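Rifin (Plasmodium falciparum, PDB 7JZK) binds the LAIR1 ectodomain carried by antibody MGD21 through its V2 domain, the part present here, and is probably a variant surface antigen of the parasite. Local coordinates at residues A30-A34 with L119-A123; K36-H40 with A115-L119; I68-T73 with Q108-I112. One frame throughout, in Å; residues are numbered along the deposited sequence.

Interaction 1. Residues A30-A34 with L119-A123; sequences AIIGA and LVEKA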
loop_
_atom_site.group_PDB
_atom_site.type_symbol
_atom_site.label_atom_id
_atom_site.label_comp_id
_atom_site.label_asym_id
_atom_site.label_seq_id
_atom_site.Cartn_x
_atom_site.Cartn_y
_atom_site.Cartn_z
ATOM N N ALA B 30 24.860 4.549 -0.174
ATOM C CA ALA B 30 24.308 4.577 1.177
ATOM C C ALA B 30 22.786 4.676 1.158
ATOM O O ALA B 30 22.091 3.942 1.880
ATOM C CB ALA B 30 24.915 5.735 1.971
ATOM N N ILE B 31 22.237 5.573 0.332
ATOM C CA ILE B 31 20.779 5.669 0.372
ATOM C C ILE B 31 20.154 4.442 -0.261
ATOM O O ILE B 31 19.078 4.006 0.154
ATOM C CB ILE B 31 20.216 6.941 -0.284
ATOM C CG1 ILE B 31 18.777 7.154 0.189
ATOM C CG2 ILE B 31 20.177 6.796 -1.777
ATOM C CD1 ILE B 31 18.602 7.163 1.695
ATOM N N ILE B 32 20.819 3.839 -1.241
ATOM C CA ILE B 32 20.219 2.696 -1.901
ATOM C C ILE B 32 20.179 1.539 -0.931
ATOM O O ILE B 32 19.160 0.856 -0.798
ATOM C CB ILE B 32 20.965 2.339 -3.207
ATOM C CG1 ILE B 32 20.638 3.353 -4.311
ATOM C CG2 ILE B 32 20.626 0.888 -3.622
ATOM C CD1 ILE B 32 21.675 3.375 -5.462
ATOM N N GLY B 33 21.290 1.285 -0.247
ATOM C CA GLY B 33 21.285 0.244 0.756
ATOM C C GLY B 33 20.233 0.467 1.817
ATOM O O GLY B 33 19.570 -0.476 2.238
ATOM N N ALA B 34 20.072 1.716 2.272
ATOM C CA ALA B 34 19.091 1.983 3.321
ATOM C C ALA B 34 17.658 1.697 2.844
ATOM O O ALA B 34 16.869 1.059 3.557
ATOM C CB ALA B 34 19.239 3.432 3.799
ATOM N N LEU B 119 15.944 7.569 7.212
ATOM C CA LEU B 119 16.936 6.819 6.443
ATOM C C LEU B 119 17.983 7.734 5.808
ATOM O O LEU B 119 19.176 7.406 5.801
ATOM C CB LEU B 119 16.249 5.935 5.397
ATOM C CG LEU B 119 15.669 4.573 5.820
ATOM C CD1 LEU B 119 16.774 3.682 6.303
ATOM C CD2 LEU B 119 14.627 4.648 6.906
ATOM N N VAL B 120 17.570 8.890 5.287
ATOM C CA VAL B 120 18.560 9.791 4.704
ATOM C C VAL B 120 19.443 10.386 5.789
ATOM O O VAL B 120 20.658 10.557 5.596
ATOM C CB VAL B 120 17.882 10.890 3.864
ATOM C CG1 VAL B 120 16.883 10.285 2.911
ATOM C CG2 VAL B 120 17.202 11.912 4.748
ATOM N N GLU B 121 18.870 10.663 6.965
ATOM C CA GLU B 121 19.722 11.162 8.029
ATOM C C GLU B 121 20.736 10.106 8.423
ATOM O O GLU B 121 21.897 10.424 8.668
ATOM C CB GLU B 121 18.905 11.613 9.234
ATOM C CG GLU B 121 17.853 12.639 8.867
ATOM C CD GLU B 121 18.393 13.788 8.032
ATOM O OE1 GLU B 121 17.674 14.222 7.105
ATOM O OE2 GLU B 121 19.531 14.243 8.275
ATOM N N LYS B 122 20.326 8.838 8.435
ATOM C CA LYS B 122 21.241 7.764 8.799
ATOM C C LYS B 122 22.334 7.579 7.751
ATOM O O LYS B 122 23.503 7.356 8.093
ATOM C CB LYS B 122 20.446 6.466 8.996
ATOM C CG LYS B 122 21.274 5.175 8.900
ATOM C CD LYS B 122 21.154 4.471 7.534
ATOM C CE LYS B 122 22.226 3.382 7.353
ATOM N NZ LYS B 122 23.625 3.913 7.238
ATOM N N ALA B 123 21.993 7.714 6.470
ATOM C CA ALA B 123 23.007 7.556 5.434
ATOM C C ALA B 123 24.051 8.672 5.528
ATOM O O ALA B 123 25.269 8.420 5.592
ATOM C CB ALA B 123 22.311 7.483 4.071
#
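At the crossing of A30-A34 with L119-A123 the flat groups are peptide carbonyls, each met by a methyl of the other helix: I31 CD1 lies 4.2 Å from L119 O, and L119 CD1 comes within 3.8 Å of A34 O. From the loop that follows helix 49-55, Y58 touches A30, I31 and A123, adding an aromatic side chain to one end of the contact.

The principle at work is close helix approach through alanine. A30 CB faces A123 CB at 3.8 Å. A turn further on, A34 CB lies 3.5 Å from L119 CD1, a snug fit. The short segments run mainly antiparallel, at 133° between their N-to-C directions, with their axes 9.1 Å apart. I31 starts off beside the interface, but because CG1 lies opposite the backbone N (chi1 -162°), CD1 swings over to V120 CG1, at 3.8 Å; the two side chains lie alongside each other and point the same way. On the solvent side, the aliphatic part of K122 borders A34 through CD.

F53 of helix 49-55 also touches I31. Across the pair, the contact is made mainly by methyl and methylene groups, with a few backbone atoms beside them, while helical bonds such as A34 N to A30 O and A123 N to L119 O run within each segment. Between these segments no polar pair is bonded, so fit and burial of hydrocarbon probably set how helices 13-39 and 108-126 meet here.

Interaction 2. Residues K36-H40 with A115-L119; sequences KRYFH and AVTQL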
loop_
_atom_site.group_PDB
_atom_site.type_symbol
_atom_site.label_atom_id
_atom_site.label_comp_id
_atom_site.label_asym_id
_atom_site.label_seq_id
_atom_site.Cartn_x
_atom_site.Cartn_y
_atom_site.Cartn_z
ATOM N N LYS B 36 16.781 -0.332 0.340
ATOM C CA LYS B 36 16.661 -1.755 0.073
ATOM C C LYS B 36 16.478 -2.538 1.364
ATOM O O LYS B 36 15.638 -3.430 1.452
ATOM C CB LYS B 36 17.920 -2.234 -0.659
ATOM C CG LYS B 36 17.721 -3.318 -1.720
ATOM C CD LYS B 36 19.029 -3.980 -2.163
ATOM C CE LYS B 36 19.931 -2.993 -2.845
ATOM N NZ LYS B 36 19.159 -2.030 -3.669
ATOM N N ARG B 37 17.262 -2.215 2.378
ATOM C CA ARG B 37 17.201 -2.926 3.644
ATOM C C ARG B 37 15.947 -2.576 4.436
ATOM O O ARG B 37 15.490 -3.391 5.246
ATOM C CB ARG B 37 18.494 -2.659 4.425
ATOM C CG ARG B 37 19.741 -3.296 3.735
ATOM C CD ARG B 37 21.082 -2.829 4.315
ATOM N NE ARG B 37 21.226 -3.097 5.747
ATOM C CZ ARG B 37 21.920 -2.331 6.591
ATOM N NH1 ARG B 37 21.993 -2.668 7.877
ATOM N NH2 ARG B 37 22.524 -1.216 6.164
ATOM N N TYR B 38 15.380 -1.378 4.245
ATOM C CA TYR B 38 14.212 -1.012 5.040
ATOM C C TYR B 38 12.907 -1.337 4.335
ATOM O O TYR B 38 11.946 -1.744 4.987
ATOM C CB TYR B 38 14.229 0.483 5.369
ATOM C CG TYR B 38 13.228 0.894 6.425
ATOM C CD1 TYR B 38 11.899 1.138 6.100
ATOM C CD2 TYR B 38 13.611 1.029 7.746
ATOM C CE1 TYR B 38 10.980 1.502 7.065
ATOM C CE2 TYR B 38 12.715 1.396 8.716
ATOM C CZ TYR B 38 11.396 1.630 8.375
ATOM O OH TYR B 38 10.490 2.003 9.343
ATOM N N PHE B 39 12.849 -1.165 3.019
ATOM C CA PHE B 39 11.640 -1.430 2.254
ATOM C C PHE B 39 11.707 -2.731 1.467
ATOM O O PHE B 39 10.680 -3.163 0.945
ATOM C CB PHE B 39 11.355 -0.290 1.277
ATOM C CG PHE B 39 11.006 0.998 1.940
ATOM C CD1 PHE B 39 9.717 1.253 2.363
ATOM C CD2 PHE B 39 11.978 1.973 2.126
ATOM C CE1 PHE B 39 9.400 2.459 2.982
ATOM C CE2 PHE B 39 11.668 3.182 2.735
ATOM C CZ PHE B 39 10.378 3.423 3.165
ATOM N N HIS B 40 12.859 -3.395 1.418
ATOM C CA HIS B 40 12.962 -4.680 0.736
ATOM C C HIS B 40 12.520 -4.536 -0.707
ATOM O O HIS B 40 11.924 -5.433 -1.293
ATOM C CB HIS B 40 12.168 -5.749 1.495
ATOM C CG HIS B 40 12.206 -5.538 2.981
ATOM N ND1 HIS B 40 13.348 -5.754 3.733
ATOM C CD2 HIS B 40 11.272 -5.051 3.841
ATOM C CE1 HIS B 40 13.096 -5.455 4.997
ATOM N NE2 HIS B 40 11.848 -5.020 5.089
ATOM N N ALA B 115 9.726 7.894 7.544
ATOM C CA ALA B 115 10.712 6.824 7.453
ATOM C C ALA B 115 11.886 7.241 6.572
ATOM O O ALA B 115 13.054 7.110 6.958
ATOM C CB ALA B 115 10.054 5.553 6.916
ATOM N N VAL B 116 11.587 7.805 5.403
ATOM C CA VAL B 116 12.633 8.219 4.482
ATOM C C VAL B 116 13.486 9.295 5.114
ATOM O O VAL B 116 14.708 9.330 4.921
ATOM C CB VAL B 116 11.985 8.706 3.179
ATOM C CG1 VAL B 116 12.969 9.504 2.361
ATOM C CG2 VAL B 116 11.456 7.537 2.403
ATOM N N THR B 117 12.872 10.145 5.937
ATOM C CA THR B 117 13.637 11.170 6.626
ATOM C C THR B 117 14.678 10.522 7.520
ATOM O O THR B 117 15.872 10.851 7.452
ATOM C CB THR B 117 12.709 12.064 7.447
ATOM O OG1 THR B 117 11.842 12.812 6.575
ATOM C CG2 THR B 117 13.528 13.015 8.314
ATOM N N GLN B 118 14.256 9.537 8.312
ATOM C CA GLN B 118 15.238 8.872 9.157
ATOM C C GLN B 118 16.323 8.199 8.324
ATOM O O GLN B 118 17.512 8.278 8.658
ATOM C CB GLN B 118 14.558 7.843 10.046
ATOM C CG GLN B 118 13.320 8.338 10.758
ATOM C CD GLN B 118 13.603 8.624 12.203
ATOM O OE1 GLN B 118 14.638 9.210 12.532
ATOM N NE2 GLN B 118 12.703 8.194 13.084
ATOM N N LEU B 119 15.944 7.569 7.212
ATOM C CA LEU B 119 16.936 6.819 6.443
ATOM C C LEU B 119 17.983 7.734 5.808
ATOM O O LEU B 119 19.176 7.406 5.801
ATOM C CB LEU B 119 16.249 5.935 5.397
ATOM C CG LEU B 119 15.669 4.573 5.820
ATOM C CD1 LEU B 119 16.774 3.682 6.303
ATOM C CD2 LEU B 119 14.627 4.648 6.906
#
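Y38 and L119 carry this contact, with F39 beside them, and together they illustrate how an aromatic pair at the end of one helix can grip the flank of another. L119 sends CD2 over one face of the Y38 ring in a CH-pi contact: the methyl is 4.1 Å from the ring centroid, 22° off the normal, and displaced toward the rim on the side of CD2 and CG. The two side chains cross at about a right angle. Y38 is brought there by its first torsion, which sets CG opposite the backbone N (chi1 -168°) and carries the ring out toward helix 108-126. The other L119 branch, CD1, grazes Y38 CB at 4.2 Å, so the leucine fork straddles the root and the face of the tyrosine.

One turn before L119 on helix 108-126, A115 offers a single methyl to both aromatic residues. Its CB lies 4.2 Å from Y38 CE1 and 4.3 Å from F39 CZ, approaching each ring obliquely. F39 CZ also reaches V116 CG2, at 4.3 Å, so the far end of the phenylalanine ring rests against two consecutive residues. The two rings brace each other as well: Y38 CD1 stands 3.9 Å above the F39 plane, over its centre.

Directly after F39 the helix ends, and H40 turns away with a positive phi, 57°. Neighbouring elements close around the contact: V91 of helix 86-94 touches both Y38 and F39, T94 and L95 add to the surroundings of Y38, and V61 and I64 of helix 61-75 lie against V116. The last turn of helix 13-39 is thereby seated among helices 61-75, 86-94 and 108-126, as part of the helical core of the V2 domain.

Interaction 3. Residues I68-T73 with Q108-I112; sequences IDTQMT and QKDAI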
loop_
_atom_site.group_PDB
_atom_site.type_symbol
_atom_site.label_atom_id
_atom_site.label_comp_id
_atom_site.label_asym_id
_atom_site.label_seq_id
_atom_site.Cartn_x
_atom_site.Cartn_y
_atom_site.Cartn_z
ATOM N N ILE B 68 7.858 6.038 -3.530
ATOM C CA ILE B 68 7.648 4.835 -2.747
ATOM C C ILE B 68 6.168 4.686 -2.412
ATOM O O ILE B 68 5.617 3.589 -2.495
ATOM C CB ILE B 68 8.544 4.852 -1.494
ATOM C CG1 ILE B 68 10.029 4.644 -1.880
ATOM C CG2 ILE B 68 8.076 3.791 -0.486
ATOM C CD1 ILE B 68 11.010 4.768 -0.722
ATOM N N ASP B 69 5.498 5.798 -2.085
ATOM C CA ASP B 69 4.063 5.779 -1.811
ATOM C C ASP B 69 3.291 5.299 -3.018
ATOM O O ASP B 69 2.433 4.427 -2.918
ATOM C CB ASP B 69 3.575 7.179 -1.410
ATOM C CG ASP B 69 2.045 7.275 -1.306
ATOM O OD1 ASP B 69 1.372 7.457 -2.346
ATOM O OD2 ASP B 69 1.483 7.221 -0.196
ATOM N N THR B 70 3.602 5.835 -4.177
ATOM C CA THR B 70 2.877 5.452 -5.378
ATOM C C THR B 70 3.084 3.967 -5.668
ATOM O O THR B 70 2.123 3.234 -5.953
ATOM C CB THR B 70 3.378 6.325 -6.546
ATOM O OG1 THR B 70 3.204 7.708 -6.203
ATOM C CG2 THR B 70 2.571 6.063 -7.792
ATOM N N GLN B 71 4.300 3.474 -5.489
ATOM C CA GLN B 71 4.605 2.041 -5.727
ATOM C C GLN B 71 3.892 1.160 -4.697
ATOM O O GLN B 71 3.352 0.136 -5.094
ATOM C CB GLN B 71 6.117 1.830 -5.730
ATOM C CG GLN B 71 6.564 0.442 -6.141
ATOM C CD GLN B 71 7.994 0.477 -6.610
ATOM O OE1 GLN B 71 8.351 1.218 -7.518
ATOM N NE2 GLN B 71 8.829 -0.331 -5.988
ATOM N N MET B 72 3.899 1.565 -3.426
ATOM C CA MET B 72 3.230 0.778 -2.387
ATOM C C MET B 72 1.736 0.696 -2.651
ATOM O O MET B 72 1.122 -0.361 -2.466
ATOM C CB MET B 72 3.490 1.378 -1.002
ATOM C CG MET B 72 2.896 0.593 0.166
ATOM S SD MET B 72 3.493 1.170 1.783
ATOM C CE MET B 72 5.161 0.503 1.662
ATOM N N THR B 73 1.117 1.806 -3.060
ATOM C CA THR B 73 -0.301 1.715 -3.385
ATOM C C THR B 73 -0.519 0.789 -4.577
ATOM O O THR B 73 -1.490 0.014 -4.605
ATOM C CB THR B 73 -0.891 3.107 -3.638
ATOM O OG1 THR B 73 -0.764 3.884 -2.439
ATOM C CG2 THR B 73 -2.388 3.024 -4.002
ATOM N N GLN B 108 -0.483 6.848 4.655
ATOM C CA GLN B 108 0.679 6.096 4.204
ATOM C C GLN B 108 1.802 7.018 3.749
ATOM O O GLN B 108 2.956 6.842 4.131
ATOM C CB GLN B 108 0.231 5.161 3.073
ATOM C CG GLN B 108 1.315 4.425 2.308
ATOM C CD GLN B 108 0.736 3.475 1.255
ATOM O OE1 GLN B 108 0.335 2.356 1.552
ATOM N NE2 GLN B 108 0.609 3.971 0.025
ATOM N N LYS B 109 1.469 8.039 2.968
ATOM C CA LYS B 109 2.468 8.969 2.446
ATOM C C LYS B 109 3.238 9.636 3.578
ATOM O O LYS B 109 4.452 9.768 3.516
ATOM C CB LYS B 109 1.775 10.039 1.581
ATOM C CG LYS B 109 2.607 10.713 0.492
ATOM C CD LYS B 109 1.681 11.468 -0.462
ATOM C CE LYS B 109 2.412 12.070 -1.649
ATOM N NZ LYS B 109 1.466 12.829 -2.518
ATOM N N ASP B 110 2.546 10.042 4.632
ATOM C CA ASP B 110 3.180 10.697 5.772
ATOM C C ASP B 110 4.109 9.755 6.530
ATOM O O ASP B 110 5.232 10.123 6.868
ATOM C CB ASP B 110 2.080 11.288 6.672
ATOM C CG ASP B 110 1.232 12.319 5.911
ATOM O OD1 ASP B 110 1.753 12.891 4.926
ATOM O OD2 ASP B 110 0.032 12.506 6.207
ATOM N N ALA B 111 3.682 8.525 6.777
ATOM C CA ALA B 111 4.546 7.572 7.473
ATOM C C ALA B 111 5.779 7.248 6.624
ATOM O O ALA B 111 6.897 7.164 7.131
ATOM C CB ALA B 111 3.749 6.301 7.817
ATOM N N ILE B 112 5.599 7.130 5.313
ATOM C CA ILE B 112 6.726 6.871 4.443
ATOM C C ILE B 112 7.690 8.045 4.492
ATOM O O ILE B 112 8.899 7.857 4.511
ATOM C CB ILE B 112 6.242 6.599 3.012
ATOM C CG1 ILE B 112 5.400 5.339 3.008
ATOM C CG2 ILE B 112 7.449 6.492 2.027
ATOM C CD1 ILE B 112 4.633 5.139 1.739
#
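Q108 NE2 is the donor shared by two acceptors on the facing helix, T73 OG1 and D69 OD2. The bond to T73 OG1 is the shorter, at 2.8 Å; its N-H...O angle is bent to 134°, although the hydroxyl lies close to the amide plane. The bond to D69 OD2 is weak at 3.4 Å but straighter, 166°. Q108 spans the gap because its chain is extended, with CG opposite the backbone N. At the other end of the amide, OE1 accepts from R92 NE of helix 86-94, which helps to settle which way the group is flipped. The M72 and Q108 side chains cross obliquely, with M72 SD 3.4 Å from Q108 OE1.

Beside these polar groups lies a hydrocarbon layer. I112 CD1 packs on the D69 backbone, 3.7 Å from D69 CA, and also neighbours M72 SD at 4.1 Å. The other branch, I112 CG2, meets I68 CG2 at 3.7 Å. K109 crosses D69 at about a right angle, with K109 CB 3.3 Å from D69 OD2.

The segments cross at 130°, joining helix 61-75 to the first turn of helix 108-126. F88 and R92 of helix 86-94 cover M72, and I68 reaches inward to L35 and F39 of helix 13-39. Q108 also packs against Y45 of the LAIR1 chain, so one residue of this contact lies at the interface with the MGD21-derived LAIR1.

How the interactions relate
Helix 108-126 is the common element, meeting helix 13-39 twice and helix 61-75 once. Interactions 1 and 2 are consecutive, their centres about 7 Å apart, and share L119, which serves A34 in one and Y38 in the other. Interaction 2 is also joined to interaction 3, where I68 CD1 lies 3.9 Å from F39 CE2 and 4.2 Å from V116 CG2, so apolar packing passes from one to the next. Interactions 1 and 3, with centres about 17 Å apart, do not touch and lie on opposite sides of the chain's centre. Of the three, interaction 3 is the one that touches LAIR1; the attached glycan lies about 10 Å from the I68 side chain.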